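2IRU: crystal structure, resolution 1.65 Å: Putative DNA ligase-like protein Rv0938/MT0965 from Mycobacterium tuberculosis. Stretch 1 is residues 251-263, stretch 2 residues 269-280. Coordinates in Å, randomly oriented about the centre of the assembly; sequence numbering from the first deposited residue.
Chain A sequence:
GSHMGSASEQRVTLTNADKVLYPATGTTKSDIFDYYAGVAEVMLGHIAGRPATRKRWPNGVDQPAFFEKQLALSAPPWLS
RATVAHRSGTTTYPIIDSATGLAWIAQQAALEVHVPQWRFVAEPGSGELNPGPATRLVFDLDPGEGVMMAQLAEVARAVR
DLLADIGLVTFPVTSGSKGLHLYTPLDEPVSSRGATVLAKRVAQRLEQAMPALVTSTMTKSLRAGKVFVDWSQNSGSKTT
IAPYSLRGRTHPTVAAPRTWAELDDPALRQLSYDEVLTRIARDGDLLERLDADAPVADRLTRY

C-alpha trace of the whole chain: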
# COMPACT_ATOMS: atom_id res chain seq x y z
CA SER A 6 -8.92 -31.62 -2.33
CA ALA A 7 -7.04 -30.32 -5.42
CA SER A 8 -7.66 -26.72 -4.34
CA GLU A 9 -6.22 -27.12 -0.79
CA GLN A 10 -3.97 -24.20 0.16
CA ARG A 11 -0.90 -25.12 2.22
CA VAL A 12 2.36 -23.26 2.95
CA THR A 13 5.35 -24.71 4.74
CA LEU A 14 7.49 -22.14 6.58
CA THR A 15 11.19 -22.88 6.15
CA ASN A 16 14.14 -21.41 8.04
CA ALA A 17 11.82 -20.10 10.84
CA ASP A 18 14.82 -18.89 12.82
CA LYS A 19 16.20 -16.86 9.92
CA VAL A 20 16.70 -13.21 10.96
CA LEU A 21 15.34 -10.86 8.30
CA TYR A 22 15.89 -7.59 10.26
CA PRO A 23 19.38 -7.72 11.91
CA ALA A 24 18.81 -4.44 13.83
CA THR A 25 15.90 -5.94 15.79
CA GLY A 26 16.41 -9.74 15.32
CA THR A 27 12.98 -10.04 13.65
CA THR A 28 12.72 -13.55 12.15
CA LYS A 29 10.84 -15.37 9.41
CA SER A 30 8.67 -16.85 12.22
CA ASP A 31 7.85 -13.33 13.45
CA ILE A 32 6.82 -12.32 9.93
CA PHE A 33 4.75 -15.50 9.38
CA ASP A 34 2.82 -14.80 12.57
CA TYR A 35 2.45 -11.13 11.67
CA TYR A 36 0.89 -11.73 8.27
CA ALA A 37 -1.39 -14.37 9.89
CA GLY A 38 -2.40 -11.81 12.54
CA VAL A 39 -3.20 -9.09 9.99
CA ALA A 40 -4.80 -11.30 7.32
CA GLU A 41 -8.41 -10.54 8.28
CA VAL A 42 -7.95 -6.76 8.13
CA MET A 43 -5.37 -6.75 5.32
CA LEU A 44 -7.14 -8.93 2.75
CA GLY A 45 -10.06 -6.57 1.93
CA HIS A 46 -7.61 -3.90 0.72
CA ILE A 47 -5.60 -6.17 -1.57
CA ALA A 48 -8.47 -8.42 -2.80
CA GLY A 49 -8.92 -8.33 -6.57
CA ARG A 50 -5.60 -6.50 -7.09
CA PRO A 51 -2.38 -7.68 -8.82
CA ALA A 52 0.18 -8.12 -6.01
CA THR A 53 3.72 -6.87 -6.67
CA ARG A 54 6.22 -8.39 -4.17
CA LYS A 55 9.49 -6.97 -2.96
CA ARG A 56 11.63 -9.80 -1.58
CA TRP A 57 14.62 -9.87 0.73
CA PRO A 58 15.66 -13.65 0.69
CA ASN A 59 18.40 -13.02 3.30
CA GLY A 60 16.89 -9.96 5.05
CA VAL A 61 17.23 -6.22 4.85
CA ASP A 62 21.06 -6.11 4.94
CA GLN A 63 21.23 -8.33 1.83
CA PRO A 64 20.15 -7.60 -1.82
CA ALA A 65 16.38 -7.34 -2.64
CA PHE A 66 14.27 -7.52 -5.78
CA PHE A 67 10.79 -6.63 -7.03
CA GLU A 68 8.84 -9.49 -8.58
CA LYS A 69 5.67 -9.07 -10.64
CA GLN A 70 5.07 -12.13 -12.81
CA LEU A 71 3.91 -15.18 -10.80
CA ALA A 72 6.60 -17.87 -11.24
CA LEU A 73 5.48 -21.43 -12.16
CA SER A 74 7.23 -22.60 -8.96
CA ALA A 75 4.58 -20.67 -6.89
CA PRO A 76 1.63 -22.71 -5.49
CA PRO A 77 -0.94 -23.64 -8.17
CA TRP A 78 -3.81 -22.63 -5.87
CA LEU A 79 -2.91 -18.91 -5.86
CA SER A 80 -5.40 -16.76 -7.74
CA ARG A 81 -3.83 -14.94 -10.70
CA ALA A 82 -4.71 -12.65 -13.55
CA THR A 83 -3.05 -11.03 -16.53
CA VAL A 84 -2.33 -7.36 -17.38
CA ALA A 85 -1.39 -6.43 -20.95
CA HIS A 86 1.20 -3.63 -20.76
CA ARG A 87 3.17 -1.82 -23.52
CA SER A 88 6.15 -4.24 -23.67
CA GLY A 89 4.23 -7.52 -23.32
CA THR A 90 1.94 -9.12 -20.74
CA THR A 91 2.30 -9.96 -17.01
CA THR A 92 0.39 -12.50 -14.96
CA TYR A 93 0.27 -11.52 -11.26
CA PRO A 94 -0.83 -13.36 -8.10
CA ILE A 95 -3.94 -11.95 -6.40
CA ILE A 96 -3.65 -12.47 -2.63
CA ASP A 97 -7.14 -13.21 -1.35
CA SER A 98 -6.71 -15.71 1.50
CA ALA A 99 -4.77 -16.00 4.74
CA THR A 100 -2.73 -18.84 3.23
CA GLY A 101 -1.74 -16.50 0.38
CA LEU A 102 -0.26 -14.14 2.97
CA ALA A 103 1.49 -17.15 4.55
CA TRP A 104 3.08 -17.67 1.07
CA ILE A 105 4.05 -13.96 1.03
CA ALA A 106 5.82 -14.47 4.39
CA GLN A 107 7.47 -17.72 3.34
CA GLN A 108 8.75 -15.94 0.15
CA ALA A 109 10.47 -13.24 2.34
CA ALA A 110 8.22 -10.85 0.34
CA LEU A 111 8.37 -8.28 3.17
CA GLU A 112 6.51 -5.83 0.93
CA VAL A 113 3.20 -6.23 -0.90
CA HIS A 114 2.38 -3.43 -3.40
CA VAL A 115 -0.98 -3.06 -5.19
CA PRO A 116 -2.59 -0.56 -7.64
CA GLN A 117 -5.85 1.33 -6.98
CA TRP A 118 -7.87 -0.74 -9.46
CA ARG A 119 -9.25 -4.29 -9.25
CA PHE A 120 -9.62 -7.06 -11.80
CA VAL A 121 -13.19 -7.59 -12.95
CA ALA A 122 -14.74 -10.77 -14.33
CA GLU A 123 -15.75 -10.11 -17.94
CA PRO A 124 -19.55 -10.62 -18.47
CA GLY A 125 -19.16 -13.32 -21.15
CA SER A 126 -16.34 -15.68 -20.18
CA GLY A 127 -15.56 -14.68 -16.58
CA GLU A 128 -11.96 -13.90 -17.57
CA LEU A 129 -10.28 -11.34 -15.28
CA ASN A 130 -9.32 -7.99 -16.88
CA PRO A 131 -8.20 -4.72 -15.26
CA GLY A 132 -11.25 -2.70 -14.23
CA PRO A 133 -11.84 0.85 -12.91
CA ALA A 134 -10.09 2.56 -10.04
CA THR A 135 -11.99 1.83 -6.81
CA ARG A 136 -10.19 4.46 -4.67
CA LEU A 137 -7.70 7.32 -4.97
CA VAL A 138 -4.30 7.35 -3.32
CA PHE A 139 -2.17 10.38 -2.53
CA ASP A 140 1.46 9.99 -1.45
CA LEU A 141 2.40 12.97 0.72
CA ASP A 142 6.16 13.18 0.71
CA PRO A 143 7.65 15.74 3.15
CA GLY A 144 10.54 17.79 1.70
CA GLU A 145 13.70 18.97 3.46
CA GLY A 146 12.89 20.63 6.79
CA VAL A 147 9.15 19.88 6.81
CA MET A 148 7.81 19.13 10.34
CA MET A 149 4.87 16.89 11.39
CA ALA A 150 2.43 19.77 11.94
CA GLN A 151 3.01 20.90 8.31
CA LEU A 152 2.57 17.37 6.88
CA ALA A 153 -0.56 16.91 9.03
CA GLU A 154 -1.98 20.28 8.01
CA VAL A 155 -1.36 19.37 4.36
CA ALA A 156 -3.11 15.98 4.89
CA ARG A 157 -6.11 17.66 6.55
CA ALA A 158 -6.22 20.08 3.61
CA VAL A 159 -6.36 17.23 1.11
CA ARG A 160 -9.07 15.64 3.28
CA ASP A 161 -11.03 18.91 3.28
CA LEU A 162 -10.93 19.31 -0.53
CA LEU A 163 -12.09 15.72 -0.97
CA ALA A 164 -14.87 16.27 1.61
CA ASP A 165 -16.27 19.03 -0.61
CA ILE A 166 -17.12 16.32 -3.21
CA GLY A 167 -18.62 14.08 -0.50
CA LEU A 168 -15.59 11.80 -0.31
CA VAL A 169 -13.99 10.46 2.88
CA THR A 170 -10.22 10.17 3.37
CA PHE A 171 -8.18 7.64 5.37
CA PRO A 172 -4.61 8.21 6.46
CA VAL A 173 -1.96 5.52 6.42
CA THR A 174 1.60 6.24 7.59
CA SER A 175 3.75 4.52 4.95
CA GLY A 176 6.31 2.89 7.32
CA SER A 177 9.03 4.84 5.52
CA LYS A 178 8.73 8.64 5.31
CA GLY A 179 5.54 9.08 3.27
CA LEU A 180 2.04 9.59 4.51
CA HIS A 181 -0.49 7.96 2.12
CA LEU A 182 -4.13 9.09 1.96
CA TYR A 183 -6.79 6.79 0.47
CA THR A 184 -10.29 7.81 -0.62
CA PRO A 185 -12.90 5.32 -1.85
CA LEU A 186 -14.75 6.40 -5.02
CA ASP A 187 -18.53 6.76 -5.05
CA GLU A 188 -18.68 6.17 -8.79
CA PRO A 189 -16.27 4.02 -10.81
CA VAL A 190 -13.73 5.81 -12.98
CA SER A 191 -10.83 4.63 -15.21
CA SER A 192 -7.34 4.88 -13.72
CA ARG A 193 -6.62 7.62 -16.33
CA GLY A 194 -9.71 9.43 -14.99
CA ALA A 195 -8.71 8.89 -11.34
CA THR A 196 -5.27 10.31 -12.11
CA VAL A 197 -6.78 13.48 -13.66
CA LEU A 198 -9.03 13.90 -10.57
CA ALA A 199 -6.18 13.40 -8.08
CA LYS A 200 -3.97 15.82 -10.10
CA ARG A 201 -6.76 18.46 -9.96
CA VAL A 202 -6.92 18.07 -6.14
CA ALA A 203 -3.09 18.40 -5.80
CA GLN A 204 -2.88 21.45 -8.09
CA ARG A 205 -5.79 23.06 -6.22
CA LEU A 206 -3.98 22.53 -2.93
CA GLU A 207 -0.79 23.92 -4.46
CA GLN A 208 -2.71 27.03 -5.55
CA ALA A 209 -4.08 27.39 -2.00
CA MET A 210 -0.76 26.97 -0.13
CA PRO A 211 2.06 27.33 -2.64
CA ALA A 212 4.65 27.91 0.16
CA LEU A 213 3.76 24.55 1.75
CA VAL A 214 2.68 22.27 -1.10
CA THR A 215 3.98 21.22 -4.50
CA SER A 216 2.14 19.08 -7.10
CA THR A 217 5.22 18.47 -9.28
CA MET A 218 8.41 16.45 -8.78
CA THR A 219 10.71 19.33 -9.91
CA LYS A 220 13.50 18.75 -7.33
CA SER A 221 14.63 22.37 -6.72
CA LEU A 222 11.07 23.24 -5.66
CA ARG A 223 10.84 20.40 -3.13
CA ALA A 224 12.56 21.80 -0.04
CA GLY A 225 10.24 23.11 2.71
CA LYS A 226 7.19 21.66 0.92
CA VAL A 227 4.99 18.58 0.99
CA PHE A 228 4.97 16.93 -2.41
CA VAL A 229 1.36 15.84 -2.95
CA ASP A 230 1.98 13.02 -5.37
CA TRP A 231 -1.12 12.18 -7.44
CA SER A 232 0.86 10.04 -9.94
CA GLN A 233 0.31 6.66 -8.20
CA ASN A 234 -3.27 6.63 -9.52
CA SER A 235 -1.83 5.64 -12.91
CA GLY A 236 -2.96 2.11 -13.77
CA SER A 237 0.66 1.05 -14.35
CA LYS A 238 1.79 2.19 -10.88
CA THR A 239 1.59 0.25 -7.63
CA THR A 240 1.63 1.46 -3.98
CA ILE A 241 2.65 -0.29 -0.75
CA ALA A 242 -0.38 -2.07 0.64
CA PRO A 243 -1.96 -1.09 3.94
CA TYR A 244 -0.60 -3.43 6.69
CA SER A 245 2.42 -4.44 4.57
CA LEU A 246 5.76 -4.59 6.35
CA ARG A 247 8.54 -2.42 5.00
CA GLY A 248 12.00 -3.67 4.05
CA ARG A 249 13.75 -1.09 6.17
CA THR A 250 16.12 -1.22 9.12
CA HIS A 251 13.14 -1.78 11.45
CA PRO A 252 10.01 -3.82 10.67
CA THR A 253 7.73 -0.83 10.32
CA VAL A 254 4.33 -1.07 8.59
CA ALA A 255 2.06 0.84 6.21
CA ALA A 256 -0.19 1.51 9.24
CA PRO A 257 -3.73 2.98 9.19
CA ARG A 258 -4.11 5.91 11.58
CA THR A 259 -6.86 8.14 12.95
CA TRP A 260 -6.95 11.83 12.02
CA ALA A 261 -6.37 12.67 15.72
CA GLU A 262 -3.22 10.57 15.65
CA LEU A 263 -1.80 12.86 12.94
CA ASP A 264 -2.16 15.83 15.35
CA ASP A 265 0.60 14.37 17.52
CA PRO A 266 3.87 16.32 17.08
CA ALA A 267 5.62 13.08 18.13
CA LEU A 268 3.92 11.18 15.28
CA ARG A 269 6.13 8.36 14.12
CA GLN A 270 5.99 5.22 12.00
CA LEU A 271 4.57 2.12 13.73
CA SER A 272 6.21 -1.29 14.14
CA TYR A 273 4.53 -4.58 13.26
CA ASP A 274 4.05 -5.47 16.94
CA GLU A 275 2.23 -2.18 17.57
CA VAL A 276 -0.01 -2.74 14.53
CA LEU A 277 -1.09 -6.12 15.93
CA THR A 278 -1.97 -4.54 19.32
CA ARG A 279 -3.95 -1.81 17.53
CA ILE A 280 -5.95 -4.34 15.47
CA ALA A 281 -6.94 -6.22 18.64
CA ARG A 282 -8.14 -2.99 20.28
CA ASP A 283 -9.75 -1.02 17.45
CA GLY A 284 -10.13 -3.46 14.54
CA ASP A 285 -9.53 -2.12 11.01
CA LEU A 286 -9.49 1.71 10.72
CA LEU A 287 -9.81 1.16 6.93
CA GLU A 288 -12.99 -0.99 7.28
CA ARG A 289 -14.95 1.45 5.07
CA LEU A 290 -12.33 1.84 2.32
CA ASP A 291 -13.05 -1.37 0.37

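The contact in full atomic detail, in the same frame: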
# COMPACT_ATOMS: atom_id res chain seq x y z
N HIS A 251 14.10 -1.21 10.50
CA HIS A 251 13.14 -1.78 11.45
C HIS A 251 11.92 -2.28 10.71
O HIS A 251 11.56 -1.72 9.68
CB HIS A 251 12.66 -0.72 12.46
CG HIS A 251 13.71 -0.33 13.45
ND1 HIS A 251 13.42 0.38 14.59
CD2 HIS A 251 15.03 -0.57 13.48
CE1 HIS A 251 14.54 0.58 15.28
NE2 HIS A 251 15.53 0.00 14.62
N PRO A 252 11.24 -3.29 11.25
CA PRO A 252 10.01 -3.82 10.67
C PRO A 252 8.80 -2.92 10.88
O PRO A 252 7.87 -3.24 11.65
CB PRO A 252 9.83 -5.15 11.41
CG PRO A 252 10.48 -4.93 12.72
CD PRO A 252 11.65 -4.02 12.47
N THR A 253 8.87 -1.74 10.27
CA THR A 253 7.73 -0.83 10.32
C THR A 253 6.66 -1.28 9.32
O THR A 253 6.91 -2.14 8.44
CB THR A 253 8.16 0.61 10.06
OG1 THR A 253 8.97 0.59 8.89
CG2 THR A 253 8.98 1.16 11.25
N VAL A 254 5.49 -0.64 9.39
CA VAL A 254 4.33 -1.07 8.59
C VAL A 254 3.61 0.13 7.95
O VAL A 254 3.61 1.24 8.53
CB VAL A 254 3.30 -1.81 9.55
CG1 VAL A 254 1.96 -2.11 8.87
CG2 VAL A 254 3.91 -3.12 10.10
N ALA A 255 2.98 -0.14 6.79
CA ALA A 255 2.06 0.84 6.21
C ALA A 255 0.79 0.83 7.09
O ALA A 255 -0.16 0.02 6.86
CB ALA A 255 1.80 0.44 4.75
N ALA A 256 0.77 1.67 8.13
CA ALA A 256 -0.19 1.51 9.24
C ALA A 256 -1.35 2.51 9.15
O ALA A 256 -1.09 3.73 9.17
CB ALA A 256 0.50 1.66 10.61
N PRO A 257 -2.62 2.02 9.10
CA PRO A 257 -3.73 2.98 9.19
C PRO A 257 -3.72 3.73 10.51
O PRO A 257 -3.40 3.16 11.59
CB PRO A 257 -5.00 2.09 9.12
CG PRO A 257 -4.57 0.87 8.39
CD PRO A 257 -3.10 0.64 8.87
N ARG A 258 -4.08 5.02 10.41
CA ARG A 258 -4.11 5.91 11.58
C ARG A 258 -5.46 6.62 11.63
O ARG A 258 -6.22 6.65 10.64
CB ARG A 258 -3.00 6.98 11.51
CG ARG A 258 -1.59 6.42 11.18
CD ARG A 258 -1.11 5.37 12.19
NE ARG A 258 -0.60 5.94 13.44
CZ ARG A 258 0.66 6.35 13.64
NH1 ARG A 258 1.57 6.28 12.67
NH2 ARG A 258 1.01 6.82 14.83
N THR A 259 -5.77 7.15 12.81
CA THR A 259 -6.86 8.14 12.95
C THR A 259 -6.36 9.56 12.63
O THR A 259 -5.16 9.87 12.74
CB THR A 259 -7.46 8.14 14.36
OG1 THR A 259 -6.50 8.68 15.27
CG2 THR A 259 -7.83 6.71 14.82
N TRP A 260 -7.30 10.43 12.27
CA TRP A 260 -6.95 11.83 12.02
C TRP A 260 -6.35 12.47 13.29
O TRP A 260 -5.36 13.21 13.21
CB TRP A 260 -8.15 12.58 11.46
CG TRP A 260 -8.33 12.24 9.99
CD1 TRP A 260 -9.24 11.36 9.44
CD2 TRP A 260 -7.53 12.72 8.90
NE1 TRP A 260 -9.07 11.29 8.07
CE2 TRP A 260 -8.02 12.11 7.71
CE3 TRP A 260 -6.46 13.63 8.80
CZ2 TRP A 260 -7.49 12.39 6.44
CZ3 TRP A 260 -5.91 13.89 7.53
CH2 TRP A 260 -6.42 13.26 6.38
N ALA A 261 -6.88 12.11 14.46
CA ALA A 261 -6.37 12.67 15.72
C ALA A 261 -4.94 12.23 15.99
O ALA A 261 -4.14 13.00 16.53
CB ALA A 261 -7.30 12.33 16.90
N GLU A 262 -4.60 11.02 15.54
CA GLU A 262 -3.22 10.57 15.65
C GLU A 262 -2.24 11.47 14.89
O GLU A 262 -1.12 11.68 15.33
CB GLU A 262 -3.11 9.10 15.21
CG GLU A 262 -3.45 8.16 16.39
CD GLU A 262 -3.72 6.73 15.99
OE1 GLU A 262 -3.62 6.40 14.77
OE2 GLU A 262 -4.05 5.92 16.90
N LEU A 263 -2.67 11.99 13.74
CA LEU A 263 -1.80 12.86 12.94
C LEU A 263 -1.49 14.18 13.63
O LEU A 263 -0.49 14.81 13.29
CB LEU A 263 -2.39 13.13 11.56
CG LEU A 263 -2.44 11.97 10.58
CD1 LEU A 263 -2.59 12.49 9.15
CD2 LEU A 263 -1.23 11.05 10.70
N ARG A 269 5.07 9.15 14.69
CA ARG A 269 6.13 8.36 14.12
C ARG A 269 5.55 7.15 13.42
O ARG A 269 4.36 6.85 13.56
CB ARG A 269 7.09 7.89 15.20
CG ARG A 269 6.39 7.15 16.31
CD ARG A 269 7.39 6.48 17.21
NE ARG A 269 6.72 5.77 18.30
CZ ARG A 269 6.15 4.57 18.20
NH1 ARG A 269 6.11 3.89 17.03
NH2 ARG A 269 5.58 4.05 19.29
N GLN A 270 6.40 6.45 12.68
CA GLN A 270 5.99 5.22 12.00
C GLN A 270 5.77 4.12 13.06
O GLN A 270 6.45 4.12 14.10
CB GLN A 270 7.08 4.79 11.02
CG GLN A 270 7.42 5.85 9.99
CD GLN A 270 6.23 6.24 9.13
OE1 GLN A 270 5.32 5.43 8.88
NE2 GLN A 270 6.23 7.49 8.65
N LEU A 271 4.86 3.19 12.78
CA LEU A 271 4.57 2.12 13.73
C LEU A 271 5.23 0.80 13.35
O LEU A 271 5.40 0.51 12.17
CB LEU A 271 3.06 1.92 13.88
CG LEU A 271 2.22 3.11 14.33
CD1 LEU A 271 0.77 2.73 14.27
CD2 LEU A 271 2.60 3.60 15.74
N SER A 272 5.59 0.02 14.36
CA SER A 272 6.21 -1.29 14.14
C SER A 272 5.13 -2.36 14.03
O SER A 272 4.00 -2.18 14.54
CB SER A 272 7.09 -1.57 15.36
OG SER A 272 8.00 -2.61 15.07
N TYR A 273 5.47 -3.49 13.38
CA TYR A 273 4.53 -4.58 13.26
C TYR A 273 3.86 -5.02 14.56
O TYR A 273 2.65 -5.32 14.57
CB TYR A 273 5.17 -5.78 12.55
CG TYR A 273 6.07 -6.62 13.42
CD1 TYR A 273 5.59 -7.82 13.97
CD2 TYR A 273 7.38 -6.24 13.69
CE1 TYR A 273 6.36 -8.61 14.78
CE2 TYR A 273 8.18 -7.04 14.53
CZ TYR A 273 7.67 -8.25 15.05
OH TYR A 273 8.43 -9.05 15.85
N ASP A 274 4.62 -5.07 15.65
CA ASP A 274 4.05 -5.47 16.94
C ASP A 274 2.97 -4.49 17.43
O ASP A 274 1.92 -4.92 17.93
CB ASP A 274 5.14 -5.70 17.98
CG ASP A 274 6.01 -4.48 18.18
OD1 ASP A 274 6.76 -4.10 17.25
OD2 ASP A 274 5.95 -3.91 19.28
N GLU A 275 3.20 -3.20 17.20
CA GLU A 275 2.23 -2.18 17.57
C GLU A 275 0.95 -2.29 16.73
O GLU A 275 -0.18 -2.11 17.24
CB GLU A 275 2.85 -0.79 17.40
CG GLU A 275 4.10 -0.52 18.23
CD GLU A 275 4.61 0.89 18.00
OE1 GLU A 275 5.26 1.12 16.96
OE2 GLU A 275 4.36 1.77 18.88
N VAL A 276 1.13 -2.61 15.45
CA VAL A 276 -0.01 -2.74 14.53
C VAL A 276 -0.92 -3.87 15.00
O VAL A 276 -2.16 -3.75 15.01
CB VAL A 276 0.48 -2.95 13.08
CG1 VAL A 276 -0.69 -3.37 12.16
CG2 VAL A 276 1.17 -1.63 12.59
N LEU A 277 -0.31 -4.98 15.41
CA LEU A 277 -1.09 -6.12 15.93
C LEU A 277 -1.93 -5.72 17.16
O LEU A 277 -3.11 -6.07 17.27
CB LEU A 277 -0.13 -7.25 16.24
CG LEU A 277 0.40 -7.98 14.99
CD1 LEU A 277 1.46 -9.04 15.45
CD2 LEU A 277 -0.69 -8.70 14.13
N THR A 278 -1.29 -5.00 18.09
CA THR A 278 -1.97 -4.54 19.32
C THR A 278 -3.16 -3.63 18.96
O THR A 278 -4.26 -3.74 19.53
CB THR A 278 -0.96 -3.84 20.22
OG1 THR A 278 0.01 -4.82 20.61
CG2 THR A 278 -1.62 -3.28 21.50
N ARG A 279 -2.93 -2.76 17.99
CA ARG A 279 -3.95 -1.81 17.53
C ARG A 279 -5.16 -2.55 16.91
O ARG A 279 -6.32 -2.20 17.19
CB ARG A 279 -3.34 -0.83 16.55
CG ARG A 279 -2.40 0.19 17.27
CD ARG A 279 -1.45 0.88 16.31
NE ARG A 279 -2.20 1.69 15.34
CZ ARG A 279 -2.70 2.90 15.58
NH1 ARG A 279 -2.53 3.51 16.77
NH2 ARG A 279 -3.38 3.50 14.61
N ILE A 280 -4.87 -3.56 16.09
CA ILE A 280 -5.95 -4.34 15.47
C ILE A 280 -6.84 -5.00 16.53
O ILE A 280 -8.08 -4.96 16.42
CB ILE A 280 -5.43 -5.39 14.46
CG1 ILE A 280 -4.74 -4.69 13.28
CG2 ILE A 280 -6.58 -6.35 14.08
CD1 ILE A 280 -3.83 -5.64 12.43
O HOH W 1 3.63 3.55 10.06
O HOH W 2 -2.34 0.85 12.62
O HOH W 3 3.03 7.99 16.51

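A recurring principle of protein packing is that a side chain's rotamer is best understood from what its far end must reach. The contact between residues 251-263 and 269-280 of this ligase-like protein is a compact example, with a backbone pairing at one end, an apolar patch in the middle and a pair of arginines at the other.

The backbone sets the frame. Thr 253 and Ser 272 face each other as an antiparallel non-hydrogen-bonded pair, their CA atoms 4.1 Å apart. Beside them, Val 254 N donates to Leu 271 O at 3.0 Å, and Tyr 273 N donates to Pro 252 O, also at 3.0 Å. The second bond uses an amide of the first helical turn, which has no acceptor within its own helix, so the pairing runs directly into the helix start.

Ser 272 occupies the N-cap position without making a capping bond. With chi1 in t, its OG donates instead to Asp 274 OD1 at 2.9 Å, while Ser 272 N donates to Glu 275 OE1 at 2.8 Å. The same carboxylate is held by Arg 269, whose extended chain (chi2 and chi3 both t) brings NH1 to 2.9 Å from Glu 275 OE1 and NH2 to 2.6 Å from Glu 275 OE2. This salt bridge lies within the second stretch, and the CA-to-CB bond of Arg 269 points away from the first.

The apolar patch needs little reach. Val 254, chi1 t, lies with CB 3.7 Å from Val 276 CG2 and with CG2 3.8 Å from Tyr 273 CB. Tyr 273 adopts p, and Pro 252 CG meets the edge of its ring, 3.5 Å from CD2. Leu 271, in the m,t rotamer, sends CD1 to 3.8 Å from Ala 256 CB; the same methyl covers one face of the Arg 258 guanidinium, 3.6 Å from NE.

Arg 258 shows the principle most clearly. Its CA-to-CB bond points sideways, yet successive m torsions at chi1, chi2 and chi3 fold the chain so that its end comes nearer the second stretch. NH1 then donates to Arg 269 O at 3.0 Å, near the guanidinium plane, and NH2 donates to a water, at 2.9 Å, that also accepts from Arg 269 N at 3.0 Å.

Arg 279 starts by pointing toward its partners and turns at chi3, which is p. Arg 279 NH1 meets Glu 262 OE2 at 2.9 Å and Arg 279 NH2 meets Glu 262 OE1 at 2.9 Å, a two-pronged salt bridge. Arg 279 NH2 also donates to Pro 257 O at 3.0 Å, and a water links Arg 279 NE to that same carbonyl. Arg 258 NE lies over one face of this guanidinium, 3.9 Å from Arg 279 NH2. Glu 262 offsets the like charges: its OE1 also takes a weak bond from Arg 258 NE at 3.3 Å, so one carboxylate serves both arginines.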